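Local coordinates for protein HcgB (Methanococcus maripaludis, PDB 5D5P) that probably acts as a guanylyltransferase in biosynthesis of the iron-guanylylpyridinol (FeGP) cofactor of [Fe]-hydrogenase, at residues A[2-7]-A[119-124]; A[39-44]-A[93-98]; A[110-115]-A[125-130]. All blocks are in the same frame, centred on the assembly; numbering follows the deposited sequence.

The three contacts belong to one α/β fold built on a mixed sheet with its strands in the order 64-67, 39-43, 97-103, 111-117, 122-128, the first and last being the outermost within this chain. Contact 2 makes a parallel pairing, of strands 39-43 and 97-103, contact 3 pairs the two arms of the β hairpin, and contact 1 packs the N-terminal helix 3-15 near the start of the hairpin's second strand. Along the chain, contact 2 falls within the span between the segments of contact 1, and contact 3 shares strand 122-128 with contact 1. Their centres lie about 15 to 20 Å apart. Leu-97, Ile-115 and Leu-123 help connect them, and contacts 1 and 3 both touch the second subunit, so the hairpin serves fold and dimer alike.

Contact 1: A[2-7]-A[119-124]; sequences NIENTI and KGRILT
Arg-121, just ahead of strand 122-128 in a β hairpin, meets the first turn of helix 3-15, so that a helix start packs on one end of the hairpin. Arg-121 and Ile-3 reach toward each other tip to tip. Ile-3 CD1 lies over one face of the guanidinium, offset toward its rim, with 3.4 Å between Ile-3 CD1 and Arg-121 NE. The opposite face carries Lys-119 CD, 3.6 Å above the guanidinium centre. Two aliphatic groups thus sandwich the flat cation, while its NH2 forms a salt bridge with Asp-117 that helps fix its rotation. Arginine suits the place because it offers both flat faces and N-H groups; its chain bends at chi3 (-72°), which turns NE aside from an extended course. Glu-4 comes in at the edge, its CG 3.9 Å from Arg-121 NH1. Its OE2 stands 4.0 Å from Lys-119 NZ, too far for a salt bridge but close enough for a longer-range attraction. Ile-106 of the second subunit packs on Ile-3, Arg-121 and Leu-123, which places the contact at the dimer interface. Ile-7 CD1 approaches obliquely and touches Arg-121 CD at 3.7 Å, and Ile-3 CD1 reaches Leu-123 CD2 at 4.2 Å.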
loop_
_atom_site.group_PDB
_atom_site.type_symbol
_atom_site.label_atom_id
_atom_site.label_comp_id
_atom_site.label_asym_id
_atom_site.label_seq_id
_atom_site.Cartn_x
_atom_site.Cartn_y
_atom_site.Cartn_z
ATOM N N ASN A 2 13.659 -2.383 19.692
ATOM C CA ASN A 2 12.258 -2.721 19.452
ATOM C C ASN A 2 11.571 -1.585 18.675
ATOM O O ASN A 2 12.015 -0.441 18.747
ATOM C CB ASN A 2 11.552 -3.044 20.784
ATOM C CG ASN A 2 11.231 -1.809 21.639
ATOM O OD1 ASN A 2 10.949 -0.716 21.141
ATOM N ND2 ASN A 2 11.302 -1.990 22.952
ATOM N N ILE A 3 10.496 -1.871 17.948
ATOM C CA ILE A 3 9.892 -0.810 17.150
ATOM C C ILE A 3 9.265 0.314 17.977
ATOM O O ILE A 3 9.176 1.425 17.472
ATOM C CB ILE A 3 8.865 -1.355 16.114
ATOM C CG1 ILE A 3 7.723 -2.118 16.759
ATOM C CG2 ILE A 3 9.582 -2.234 15.068
ATOM C CD1 ILE A 3 6.664 -2.465 15.750
ATOM N N GLU A 4 8.784 0.050 19.193
ATOM C CA GLU A 4 8.286 1.161 20.030
ATOM C C GLU A 4 9.319 2.262 20.139
ATOM O O GLU A 4 8.999 3.456 20.171
ATOM C CB GLU A 4 7.950 0.735 21.448
ATOM C CG GLU A 4 6.700 -0.061 21.675
ATOM C CD GLU A 4 6.757 -0.767 23.020
ATOM O OE1 GLU A 4 7.695 -0.513 23.816
ATOM O OE2 GLU A 4 5.846 -1.566 23.292
ATOM N N ASN A 5 10.556 1.822 20.326
ATOM C CA ASN A 5 11.679 2.706 20.526
ATOM C C ASN A 5 12.019 3.466 19.273
ATOM O O ASN A 5 12.239 4.678 19.319
ATOM C CB ASN A 5 12.885 1.916 20.999
ATOM C CG ASN A 5 12.715 1.388 22.392
ATOM O OD1 ASN A 5 12.042 1.995 23.228
ATOM N ND2 ASN A 5 13.336 0.250 22.659
ATOM N N THR A 6 12.083 2.745 18.150
ATOM C CA THR A 6 12.427 3.383 16.883
ATOM C C THR A 6 11.323 4.349 16.512
ATOM O O THR A 6 11.599 5.431 16.001
ATOM C CB THR A 6 12.680 2.369 15.742
ATOM O OG1 THR A 6 11.485 1.633 15.461
ATOM C CG2 THR A 6 13.822 1.414 16.115
ATOM N N ILE A 7 10.072 3.983 16.805
ATOM C CA ILE A 7 8.953 4.866 16.520
ATOM C C ILE A 7 8.998 6.127 17.380
ATOM O O ILE A 7 8.865 7.233 16.864
ATOM C CB ILE A 7 7.599 4.146 16.716
ATOM C CG1 ILE A 7 7.434 3.079 15.639
ATOM C CG2 ILE A 7 6.478 5.140 16.693
ATOM C CD1 ILE A 7 6.252 2.157 15.865
ATOM N N LYS A 119 0.057 -4.957 17.082
ATOM C CA LYS A 119 -0.809 -3.768 17.252
ATOM C C LYS A 119 -1.435 -3.276 15.965
ATOM O O LYS A 119 -2.145 -2.284 15.963
ATOM C CB LYS A 119 -0.011 -2.586 17.836
ATOM C CG LYS A 119 0.492 -2.800 19.246
ATOM C CD LYS A 119 1.158 -1.551 19.793
ATOM C CE LYS A 119 1.402 -1.675 21.283
ATOM N NZ LYS A 119 2.255 -0.588 21.777
ATOM N N GLY A 120 -1.126 -3.940 14.867
ATOM C CA GLY A 120 -1.631 -3.501 13.571
ATOM C C GLY A 120 -0.717 -2.510 12.853
ATOM O O GLY A 120 -1.051 -2.014 11.759
ATOM N N ARG A 121 0.462 -2.265 13.418
ATOM C CA ARG A 121 1.429 -1.397 12.737
ATOM C C ARG A 121 1.978 -2.055 11.492
ATOM O O ARG A 121 2.267 -3.243 11.489
ATOM C CB ARG A 121 2.576 -1.031 13.680
ATOM C CG ARG A 121 2.086 -0.249 14.859
ATOM C CD ARG A 121 3.200 0.074 15.860
ATOM N NE ARG A 121 3.606 -1.124 16.583
ATOM C CZ ARG A 121 4.146 -1.132 17.802
ATOM N NH1 ARG A 121 4.423 0.018 18.452
ATOM N NH2 ARG A 121 4.434 -2.301 18.375
ATOM N N ILE A 122 2.146 -1.261 10.436
ATOM C CA ILE A 122 2.553 -1.827 9.155
ATOM C C ILE A 122 4.071 -1.831 9.015
ATOM O O ILE A 122 4.701 -0.783 9.089
ATOM C CB ILE A 122 1.929 -1.025 7.998
ATOM C CG1 ILE A 122 0.415 -1.224 8.014
ATOM C CG2 ILE A 122 2.505 -1.475 6.644
ATOM C CD1 ILE A 122 -0.304 -0.171 7.182
ATOM N N LEU A 123 4.648 -3.016 8.795
ATOM C CA LEU A 123 6.101 -3.165 8.768
ATOM C C LEU A 123 6.663 -3.110 7.347
ATOM O O LEU A 123 7.712 -2.549 7.104
ATOM C CB LEU A 123 6.507 -4.485 9.438
ATOM C CG LEU A 123 5.930 -4.712 10.830
ATOM C CD1 LEU A 123 6.468 -6.016 11.373
ATOM C CD2 LEU A 123 6.376 -3.572 11.755
ATOM N N THR A 124 5.928 -3.704 6.417
ATOM C CA THR A 124 6.349 -3.756 5.019
ATOM C C THR A 124 5.166 -4.258 4.197
ATOM O O THR A 124 4.161 -4.645 4.762
ATOM C CB THR A 124 7.570 -4.671 4.811
ATOM O OG1 THR A 124 7.997 -4.589 3.443
ATOM C CG2 THR A 124 7.256 -6.147 5.144
#

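Contact 2: A[39-44]-A[93-98]; sequences NVTVAT and SDADLI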
loop_
_atom_site.group_PDB
_atom_site.type_symbol
_atom_site.label_atom_id
_atom_site.label_comp_id
_atom_site.label_asym_id
_atom_site.label_seq_id
_atom_site.Cartn_x
_atom_site.Cartn_y
_atom_site.Cartn_z
ATOM N N ASN A 39 3.972 -16.503 17.040
ATOM C CA ASN A 39 2.671 -16.915 16.556
ATOM C C ASN A 39 2.315 -16.000 15.405
ATOM O O ASN A 39 2.143 -14.782 15.568
ATOM C CB ASN A 39 1.632 -16.849 17.676
ATOM C CG ASN A 39 1.832 -17.930 18.701
ATOM O OD1 ASN A 39 1.544 -19.098 18.451
ATOM N ND2 ASN A 39 2.335 -17.553 19.868
ATOM N N VAL A 40 2.192 -16.603 14.229
ATOM C CA VAL A 40 1.940 -15.846 13.014
ATOM C C VAL A 40 0.586 -16.221 12.482
ATOM O O VAL A 40 0.304 -17.399 12.335
ATOM C CB VAL A 40 3.018 -16.140 11.948
ATOM C CG1 VAL A 40 2.714 -15.405 10.652
ATOM C CG2 VAL A 40 4.414 -15.752 12.462
ATOM N N THR A 41 -0.245 -15.226 12.177
ATOM C CA THR A 41 -1.550 -15.486 11.584
ATOM C C THR A 41 -1.561 -15.005 10.156
ATOM O O THR A 41 -1.132 -13.893 9.870
ATOM C CB THR A 41 -2.691 -14.802 12.382
ATOM O OG1 THR A 41 -2.881 -15.483 13.627
ATOM C CG2 THR A 41 -4.018 -14.861 11.611
ATOM N N VAL A 42 -2.024 -15.858 9.249
ATOM C CA VAL A 42 -2.204 -15.462 7.866
ATOM C C VAL A 42 -3.697 -15.228 7.662
ATOM O O VAL A 42 -4.519 -16.096 7.924
ATOM C CB VAL A 42 -1.676 -16.516 6.880
ATOM C CG1 VAL A 42 -1.726 -15.970 5.493
ATOM C CG2 VAL A 42 -0.234 -16.924 7.267
ATOM N N ALA A 43 -4.032 -14.024 7.235
ATOM C CA ALA A 43 -5.417 -13.584 7.162
ATOM C C ALA A 43 -6.043 -14.075 5.873
ATOM O O ALA A 43 -6.372 -13.293 5.001
ATOM C CB ALA A 43 -5.500 -12.037 7.261
ATOM N N THR A 44 -6.192 -15.387 5.753
ATOM C CA THR A 44 -6.805 -15.990 4.578
ATOM C C THR A 44 -7.489 -17.259 4.988
ATOM O O THR A 44 -7.138 -17.844 6.008
ATOM C CB THR A 44 -5.765 -16.329 3.507
ATOM O OG1 THR A 44 -6.441 -16.774 2.331
ATOM C CG2 THR A 44 -4.836 -17.444 4.000
ATOM N N SER A 93 -7.273 -12.037 17.828
ATOM C CA SER A 93 -6.321 -13.093 18.226
ATOM C C SER A 93 -5.114 -12.499 18.938
ATOM O O SER A 93 -5.036 -11.285 19.089
ATOM C CB SER A 93 -5.872 -13.889 17.004
ATOM O OG SER A 93 -4.925 -13.169 16.228
ATOM N N ASP A 94 -4.188 -13.325 19.443
ATOM C CA ASP A 94 -2.971 -12.712 19.983
ATOM C C ASP A 94 -1.729 -13.077 19.160
ATOM O O ASP A 94 -0.662 -13.361 19.702
ATOM C CB ASP A 94 -2.770 -13.020 21.469
ATOM C CG ASP A 94 -3.555 -12.043 22.370
ATOM O OD1 ASP A 94 -3.296 -10.808 22.308
ATOM O OD2 ASP A 94 -4.413 -12.506 23.157
ATOM N N ALA A 95 -1.884 -13.023 17.839
ATOM C CA ALA A 95 -0.760 -13.211 16.915
ATOM C C ALA A 95 0.300 -12.137 17.140
ATOM O O ALA A 95 -0.045 -10.994 17.451
ATOM C CB ALA A 95 -1.253 -13.179 15.463
ATOM N N ASP A 96 1.574 -12.510 16.987
ATOM C CA ASP A 96 2.722 -11.591 17.057
ATOM C C ASP A 96 2.960 -10.909 15.721
ATOM O O ASP A 96 3.577 -9.837 15.630
ATOM C CB ASP A 96 4.017 -12.331 17.404
ATOM C CG ASP A 96 3.959 -13.009 18.730
ATOM O OD1 ASP A 96 3.315 -12.455 19.646
ATOM O OD2 ASP A 96 4.581 -14.084 18.862
ATOM N N LEU A 97 2.507 -11.575 14.675
ATOM C CA LEU A 97 2.759 -11.116 13.314
ATOM C C LEU A 97 1.559 -11.518 12.470
ATOM O O LEU A 97 1.057 -12.630 12.618
ATOM C CB LEU A 97 4.057 -11.742 12.770
ATOM C CG LEU A 97 4.737 -11.014 11.608
ATOM C CD1 LEU A 97 5.367 -9.678 12.070
ATOM C CD2 LEU A 97 5.759 -11.926 10.922
ATOM N N ILE A 98 1.095 -10.609 11.624
ATOM C CA ILE A 98 -0.056 -10.867 10.765
ATOM C C ILE A 98 0.361 -10.645 9.313
ATOM O O ILE A 98 0.934 -9.617 8.974
ATOM C CB ILE A 98 -1.247 -9.938 11.090
ATOM C CG1 ILE A 98 -1.858 -10.295 12.444
ATOM C CG2 ILE A 98 -2.352 -10.057 10.008
ATOM C CD1 ILE A 98 -1.048 -9.793 13.647
HETATM O O HOH W 1 1.383 -14.510 20.592
#
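Val-40 pairs with Leu-97 and Thr-41 with Ile-98 in parallel β strands, and here the contact is tight. Thr-41 N donates to Leu-97 O at 2.9 Å, nearly straight at 164°. The side chains of Val-40 and Leu-97 lie side by side, Val-40 CG2 being 4.0 Å from Leu-97 CB, an apolar fit suited to their buried face. On the other face Thr-41 OG1 is anti to the carbonyl carbon, beside the backbone N (chi1 -72°), which puts it 3.4 Å from Ala-95 CB, where a small methyl fits closely.

At the strand entrance the packing gives way to polar, partly exposed groups. Asn-39 O accepts from Asp-96 N at 2.7 Å and, weakly, from Leu-97 N. In return Asp-96 OD2 takes Asn-39 N at 3.1 Å, met from above the carboxylate plane, and also Lys-38 N. Farther out, a water links Asn-39 ND2 and Asp-96 OD1, while Asn-39 OD1 turns to Asn-64. An alanine in place of Asp-96 would probably leave the backbone N-H groups of Lys-38 and Asn-39 without this acceptor and the water without one of its anchors.

Helix 47-57 touches Val-42, on the face of Val-40, and helix 81-92 covers Thr-41 and Ile-98 on the opposite face: parallel strands between helical layers, typical of a three-layer α/β fold.

Contact 3: A[110-115]-A[125-130]; sequences GSLLLI and GSVSPS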
loop_
_atom_site.group_PDB
_atom_site.type_symbol
_atom_site.label_atom_id
_atom_site.label_comp_id
_atom_site.label_asym_id
_atom_site.label_seq_id
_atom_site.Cartn_x
_atom_site.Cartn_y
_atom_site.Cartn_z
ATOM N N GLY A 110 -6.259 -3.625 -7.775
ATOM C CA GLY A 110 -5.262 -4.679 -7.597
ATOM C C GLY A 110 -5.043 -5.054 -6.141
ATOM O O GLY A 110 -5.828 -4.640 -5.260
ATOM N N SER A 111 -3.960 -5.785 -5.876
ATOM C CA SER A 111 -3.745 -6.376 -4.560
ATOM C C SER A 111 -2.645 -5.730 -3.780
ATOM O O SER A 111 -1.665 -5.244 -4.339
ATOM C CB SER A 111 -3.412 -7.867 -4.686
ATOM O OG SER A 111 -4.514 -8.546 -5.253
ATOM N N LEU A 112 -2.823 -5.775 -2.459
ATOM C CA LEU A 112 -1.814 -5.310 -1.506
ATOM C C LEU A 112 -1.564 -6.419 -0.501
ATOM O O LEU A 112 -2.532 -6.997 0.031
ATOM C CB LEU A 112 -2.307 -4.029 -0.782
ATOM C CG LEU A 112 -1.461 -3.550 0.387
ATOM C CD1 LEU A 112 -0.099 -2.999 -0.079
ATOM C CD2 LEU A 112 -2.236 -2.476 1.177
ATOM N N LEU A 113 -0.292 -6.763 -0.280
ATOM C CA LEU A 113 0.079 -7.628 0.833
ATOM C C LEU A 113 0.748 -6.755 1.908
ATOM O O LEU A 113 1.550 -5.893 1.596
ATOM C CB LEU A 113 1.030 -8.763 0.369
ATOM C CG LEU A 113 1.539 -9.673 1.491
ATOM C CD1 LEU A 113 1.759 -11.084 0.936
ATOM C CD2 LEU A 113 2.864 -9.169 2.036
ATOM N N LEU A 114 0.397 -6.984 3.174
ATOM C CA LEU A 114 1.006 -6.285 4.304
ATOM C C LEU A 114 1.517 -7.286 5.315
ATOM O O LEU A 114 0.933 -8.362 5.513
ATOM C CB LEU A 114 -0.001 -5.361 5.003
ATOM C CG LEU A 114 -0.594 -4.216 4.162
ATOM C CD1 LEU A 114 -1.735 -3.543 4.964
ATOM C CD2 LEU A 114 0.473 -3.200 3.813
ATOM N N ILE A 115 2.640 -6.953 5.926
ATOM C CA ILE A 115 3.068 -7.615 7.152
ATOM C C ILE A 115 2.890 -6.611 8.279
ATOM O O ILE A 115 3.434 -5.497 8.219
ATOM C CB ILE A 115 4.518 -8.097 7.066
ATOM C CG1 ILE A 115 4.700 -8.970 5.824
ATOM C CG2 ILE A 115 4.906 -8.821 8.357
ATOM C CD1 ILE A 115 6.132 -9.557 5.702
ATOM N N GLY A 125 5.288 -4.257 2.876
ATOM C CA GLY A 125 4.168 -4.609 2.023
ATOM C C GLY A 125 4.592 -4.645 0.558
ATOM O O GLY A 125 5.717 -4.296 0.209
ATOM N N SER A 126 3.682 -5.064 -0.316
ATOM C CA SER A 126 3.962 -5.020 -1.736
ATOM C C SER A 126 2.639 -5.028 -2.489
ATOM O O SER A 126 1.608 -5.349 -1.905
ATOM C CB SER A 126 4.803 -6.217 -2.129
ATOM O OG SER A 126 4.083 -7.362 -1.764
ATOM N N VAL A 127 2.659 -4.658 -3.761
ATOM C CA VAL A 127 1.406 -4.620 -4.521
ATOM C C VAL A 127 1.528 -5.448 -5.785
ATOM O O VAL A 127 2.622 -5.713 -6.251
ATOM C CB VAL A 127 0.968 -3.179 -4.882
ATOM C CG1 VAL A 127 0.551 -2.421 -3.616
ATOM C CG2 VAL A 127 2.050 -2.458 -5.661
ATOM N N SER A 128 0.395 -5.897 -6.325
ATOM C CA SER A 128 0.374 -6.602 -7.596
ATOM C C SER A 128 -0.827 -6.131 -8.412
ATOM O O SER A 128 -1.835 -5.691 -7.834
ATOM C CB SER A 128 0.319 -8.121 -7.346
ATOM O OG SER A 128 -0.811 -8.465 -6.534
ATOM N N PRO A 129 -0.732 -6.209 -9.743
ATOM C CA PRO A 129 -1.847 -5.720 -10.562
ATOM C C PRO A 129 -3.072 -6.616 -10.469
ATOM O O PRO A 129 -2.940 -7.810 -10.195
ATOM C CB PRO A 129 -1.295 -5.749 -11.986
ATOM C CG PRO A 129 0.202 -5.884 -11.829
ATOM C CD PRO A 129 0.413 -6.641 -10.567
ATOM N N SER A 130 -4.239 -6.030 -10.739
ATOM C CA SER A 130 -5.449 -6.796 -10.971
ATOM C C SER A 130 -5.224 -7.930 -11.987
ATOM O O SER A 130 -4.444 -7.804 -12.918
ATOM C CB SER A 130 -6.550 -5.865 -11.493
ATOM O OG SER A 130 -7.578 -6.612 -12.113
HETATM O O HOH W 2 -3.410 -9.083 -7.861
#
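Ser-111 and Ser-128 form one hydrogen-bonded pair of an antiparallel β hairpin, and Leu-113 with Ser-126 forms the next. The strand segments run at 167° to each other. Each pair exchanges two backbone bonds: Ser-111 N to Ser-128 O and its return, then Leu-113 N to Ser-126 O at 2.9 Å and Ser-126 N to Leu-113 O at 3.0 Å. Ser-128 O has a second donor in Arg-152 of the second subunit.

Apolar packing belongs to the face of the non-hydrogen-bonded pairs. Leu-112 and Val-127 meet at an oblique angle; the leucine's chi2 of 70° places Leu-112 CD1 3.6 Å from Val-127 CG1. Arg-152 of the second subunit also packs on Val-127. Beside Leu-114 stands Gly-125, with 4.2 Å between their CA atoms; a CB on Gly-125 would collide with Leu-113 O and press on Leu-114 CD2. Gly-110 is likewise suited to its place, since its phi is 77° and a CB there would run into Ser-128 O.

The face of Ser-111, Ser-126 and Ser-128, which also carries Leu-113, has the polar contacts. Ser-128 OG lies 3.2 Å from Ser-111 CB, and a water gathers Ser-111 OG (2.9 Å from the water O), Ser-128 OG and Pro-129 O. Glu-145 of helix 138-151 binds this face twice, its OE2 hydrogen-bonded to Ser-128 OG and its backbone O to Ser-126 OG. Serine suits positions 126 and 128, since a short side chain sets a hydroxyl close to the strand, where Glu-145 can meet it.

The chemistry implies a division of labour: backbone bonds hold the hairpin together, the hydroxyls of Ser-126 and Ser-128 tie it to helix 138-151, and its opposite, apolar face adds close packing near the neighbouring subunit.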